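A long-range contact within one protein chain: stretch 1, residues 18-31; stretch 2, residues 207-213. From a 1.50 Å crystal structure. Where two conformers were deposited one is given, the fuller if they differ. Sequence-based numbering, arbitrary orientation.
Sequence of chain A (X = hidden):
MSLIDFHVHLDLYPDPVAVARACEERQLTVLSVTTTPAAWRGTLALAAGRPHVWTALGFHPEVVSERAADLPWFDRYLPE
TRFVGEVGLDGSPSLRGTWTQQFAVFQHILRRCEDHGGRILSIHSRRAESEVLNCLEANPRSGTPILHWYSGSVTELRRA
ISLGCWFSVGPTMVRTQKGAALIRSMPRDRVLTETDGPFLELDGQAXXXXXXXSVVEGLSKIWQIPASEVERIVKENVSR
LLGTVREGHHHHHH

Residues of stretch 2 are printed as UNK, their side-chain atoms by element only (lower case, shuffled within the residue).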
# COMPACT_ATOMS: atom_id res chain seq x y z
N ALA A 18 16.00 -11.48 7.47
CA ALA A 18 17.16 -10.80 6.92
C ALA A 18 16.79 -9.45 6.31
O ALA A 18 17.51 -8.46 6.46
CB ALA A 18 17.89 -11.68 5.89
N VAL A 19 15.64 -9.40 5.62
CA VAL A 19 15.22 -8.18 4.98
C VAL A 19 14.82 -7.17 6.08
O VAL A 19 15.20 -6.03 6.02
CB VAL A 19 14.09 -8.41 3.96
CG1 VAL A 19 13.63 -7.10 3.35
CG2 VAL A 19 14.56 -9.40 2.86
N ALA A 20 14.06 -7.61 7.06
CA ALA A 20 13.68 -6.74 8.19
C ALA A 20 14.88 -6.17 8.92
O ALA A 20 14.91 -4.99 9.23
CB ALA A 20 12.78 -7.50 9.17
N ARG A 21 15.87 -7.02 9.23
CA ARG A 21 17.11 -6.56 9.84
C ARG A 21 17.82 -5.51 8.99
O ARG A 21 18.33 -4.52 9.50
CB ARG A 21 18.08 -7.73 10.02
CG ARG A 21 17.88 -8.56 11.22
CD ARG A 21 19.19 -9.32 11.52
NE ARG A 21 18.92 -10.64 12.08
CZ ARG A 21 18.94 -11.79 11.40
NH1 ARG A 21 18.67 -12.91 12.05
NH2 ARG A 21 19.22 -11.83 10.09
N ALA A 22 17.88 -5.75 7.69
CA ALA A 22 18.52 -4.83 6.77
C ALA A 22 17.83 -3.46 6.74
O ALA A 22 18.46 -2.42 6.58
CB ALA A 22 18.57 -5.44 5.38
N CYS A 23 16.51 -3.48 6.88
CA CYS A 23 15.75 -2.23 7.01
C CYS A 23 16.08 -1.49 8.30
O CYS A 23 16.31 -0.29 8.30
CB CYS A 23 14.24 -2.49 6.91
SG CYS A 23 13.70 -3.07 5.28
N GLU A 24 16.14 -2.22 9.41
CA GLU A 24 16.57 -1.58 10.66
C GLU A 24 17.97 -0.99 10.61
O GLU A 24 18.22 0.09 11.14
CB GLU A 24 16.52 -2.53 11.83
CG GLU A 24 15.18 -2.76 12.39
CD GLU A 24 14.42 -1.49 12.84
OE1 GLU A 24 14.98 -0.45 13.27
OE2 GLU A 24 13.21 -1.59 12.74
N GLU A 25 18.91 -1.71 9.99
CA GLU A 25 20.27 -1.20 9.87
C GLU A 25 20.29 0.13 9.13
O GLU A 25 21.07 1.02 9.46
CB GLU A 25 21.19 -2.23 9.17
CG GLU A 25 21.52 -3.45 10.04
CD GLU A 25 21.96 -4.69 9.24
OE1 GLU A 25 21.97 -4.67 7.98
OE2 GLU A 25 22.25 -5.72 9.87
N ARG A 26 19.40 0.27 8.14
CA ARG A 26 19.32 1.48 7.34
C ARG A 26 18.37 2.51 7.92
O ARG A 26 18.22 3.59 7.36
CB ARG A 26 18.81 1.10 5.94
CG ARG A 26 19.79 0.28 5.13
CD ARG A 26 19.12 -0.20 3.85
NE ARG A 26 20.11 -0.64 2.87
CZ ARG A 26 20.74 -1.81 2.91
NH1 ARG A 26 20.49 -2.70 3.86
NH2 ARG A 26 21.64 -2.10 1.97
N GLN A 27 17.73 2.18 9.04
CA GLN A 27 16.64 2.98 9.60
C GLN A 27 15.63 3.36 8.50
O GLN A 27 15.19 4.52 8.38
CB GLN A 27 17.18 4.18 10.38
CG GLN A 27 18.22 3.72 11.40
CD GLN A 27 18.17 4.44 12.73
OE1 GLN A 27 18.84 5.45 12.91
NE2 GLN A 27 17.38 3.91 13.67
N LEU A 28 15.24 2.34 7.74
CA LEU A 28 14.32 2.47 6.62
C LEU A 28 12.95 1.99 7.11
O LEU A 28 12.79 0.84 7.50
CB LEU A 28 14.82 1.62 5.43
CG LEU A 28 14.23 1.93 4.06
CD1 LEU A 28 15.15 1.39 2.94
CD2 LEU A 28 12.84 1.37 3.92
N THR A 29 11.98 2.91 7.15
CA THR A 29 10.63 2.60 7.57
C THR A 29 9.86 1.86 6.49
O THR A 29 9.81 2.29 5.34
CB THR A 29 9.88 3.86 7.94
OG1 THR A 29 10.63 4.58 8.92
CG2 THR A 29 8.47 3.55 8.46
N VAL A 30 9.27 0.73 6.86
CA VAL A 30 8.51 -0.07 5.93
C VAL A 30 7.11 -0.37 6.44
O VAL A 30 6.90 -0.62 7.63
CB VAL A 30 9.22 -1.40 5.56
CG1 VAL A 30 10.59 -1.13 4.92
CG2 VAL A 30 9.38 -2.31 6.79
N LEU A 31 6.14 -0.30 5.53
CA LEU A 31 4.81 -0.82 5.80
C LEU A 31 4.79 -2.24 5.27
O LEU A 31 4.67 -2.50 4.09
CB LEU A 31 3.70 0.02 5.15
CG LEU A 31 2.31 -0.40 5.57
CD1 LEU A 31 2.04 0.12 7.00
CD2 LEU A 31 1.24 0.11 4.56
N UNK A 207 12.48 -6.68 -6.27
CA UNK A 207 12.81 -5.46 -5.53
C UNK A 207 12.98 -5.70 -4.04
O UNK A 207 12.29 -6.57 -3.46
c UNK A 207 11.76 -4.41 -5.74
N UNK A 208 13.92 -4.97 -3.46
CA UNK A 208 14.12 -4.88 -2.01
C UNK A 208 13.71 -3.50 -1.54
O UNK A 208 13.70 -2.54 -2.33
c UNK A 208 15.59 -5.12 -1.66
c UNK A 208 17.58 -6.55 -1.94
c UNK A 208 15.49 -7.45 -0.76
c UNK A 208 16.04 -6.55 -1.88
N UNK A 209 13.37 -3.35 -0.25
CA UNK A 209 12.88 -2.05 0.24
C UNK A 209 13.79 -0.87 -0.05
O UNK A 209 13.30 0.24 -0.34
c UNK A 209 12.48 -3.74 1.87
c UNK A 209 13.27 -4.40 0.77
c UNK A 209 12.70 -2.28 1.75
N UNK A 210 15.09 -1.08 -0.01
CA UNK A 210 16.00 0.02 -0.19
C UNK A 210 16.14 0.44 -1.66
O UNK A 210 16.76 1.46 -1.96
c UNK A 210 16.72 -3.00 2.21
c UNK A 210 17.93 -1.61 0.36
c UNK A 210 18.41 -3.82 0.69
n UNK A 210 19.18 -3.33 -0.34
c UNK A 210 18.89 -2.01 -0.53
c UNK A 210 17.45 -5.31 2.26
c UNK A 210 16.66 -4.26 2.75
c UNK A 210 17.36 -0.24 0.50
c UNK A 210 17.61 -2.76 1.15
c UNK A 210 18.34 -5.10 1.23
N UNK A 211 15.48 -0.28 -2.58
CA UNK A 211 15.37 0.17 -3.96
C UNK A 211 14.46 1.39 -4.05
O UNK A 211 14.32 2.01 -5.13
c UNK A 211 14.78 -0.93 -4.87
c UNK A 211 15.72 -2.08 -5.12
o UNK A 211 16.96 -1.87 -5.19
o UNK A 211 15.24 -3.21 -5.29
N UNK A 212 13.80 1.73 -2.95
CA UNK A 212 12.99 2.95 -2.86
C UNK A 212 13.84 4.21 -3.06
O UNK A 212 13.29 5.24 -3.44
c UNK A 212 10.87 3.85 -1.73
c UNK A 212 12.12 2.99 -1.54
c UNK A 212 12.91 3.46 -0.34
N UNK A 213 15.15 4.12 -2.82
CA UNK A 213 16.07 5.22 -3.19
C UNK A 213 15.86 5.64 -4.65
O UNK A 213 15.90 6.84 -4.96
c UNK A 213 20.81 6.86 -2.60
c UNK A 213 18.48 6.02 -2.98
n UNK A 213 22.11 6.68 -1.85
c UNK A 213 17.53 4.82 -2.95
c UNK A 213 19.86 5.67 -2.45

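Position 207 carries a single side-chain carbon, out of reach of stretch 1. One carbon and nothing more makes it Ala207, a small residue that leads the chain into the contact.

Position 208 has four carbons, forked at the second. Its CB points sideways to the other stretch, yet the end of the side chain comes nearer and reaches Val19, which identifies Leu208. CD2 lies 4.2 Å from CG2 of Val19; the branched tip, though partly exposed, offers Val19 an apolar partner.

At position 209 three carbons close a ring onto the backbone nitrogen, buried among Val19, Cys23, Leu28 and Val30, so the residue is Pro209. CD is 3.8 Å from Val19 CG1, CG is 3.7 Å from Cys23 SG, and CB is 4.0 Å from Val30 CG1. Its phi of -54° suits both the closed ring and the start of a 3-10 segment; as the first residue of that segment it makes no backbone bond as a donor within this stretch, so the lack of an amide hydrogen is no loss there.

Position 210 holds one carbon followed by fused five- and six-membered rings containing eight carbons and one nitrogen. The guanidinium of Arg26 lies flat on them, with planes at 10°, and Cys23 and Ala22 also approach: the indole of Trp210. Arg26 CZ sits 3.6 Å from the centroid of the five-membered ring, a cation-pi contact over the face. Cys23 SG meets the ring edge, 4.1 Å from CZ3, while Ala22 CB comes within 3.3 Å of CH2. A small alanine allows this close approach. Leu28 CD1 packs 3.7 Å from the tryptophan CB.

Position 211 shows two carbons, the second bearing two oxygens, and its CB points away from stretch 1. The two oxygens alone would suit an acid of this length, Asp211; OD2 accepts a 2.9 Å hydrogen bond from Leu208 N, steadying the turn.

Position 212 has one carbon carrying two more and just reaches Leu28, hence Val212, its CG1 4.5 Å from Leu28 CD1. A branched apolar side chain suits this buried place, where CB points toward stretch 1.

Position 213 has four carbons in a row ending in nitrogen, without contact to stretch 1: Lys213, extended, with every chi angle t. Its exposure spares the charged amine burial.

No hydrogen bond joins the stretches. The contact, burying 390 Å², rests on apolar packing of Pro209 and on Trp210, the largest contributor, beneath the Arg26 guanidinium. A weak 3.4 Å bond from Arg26 NH1 to Ala22 O helps hold that guanidinium in place, so the solvent-exposed arginine covers an indole face while the hydrophobic residues fill the interior.

Stretch 2 (207-213) ALPWDVK
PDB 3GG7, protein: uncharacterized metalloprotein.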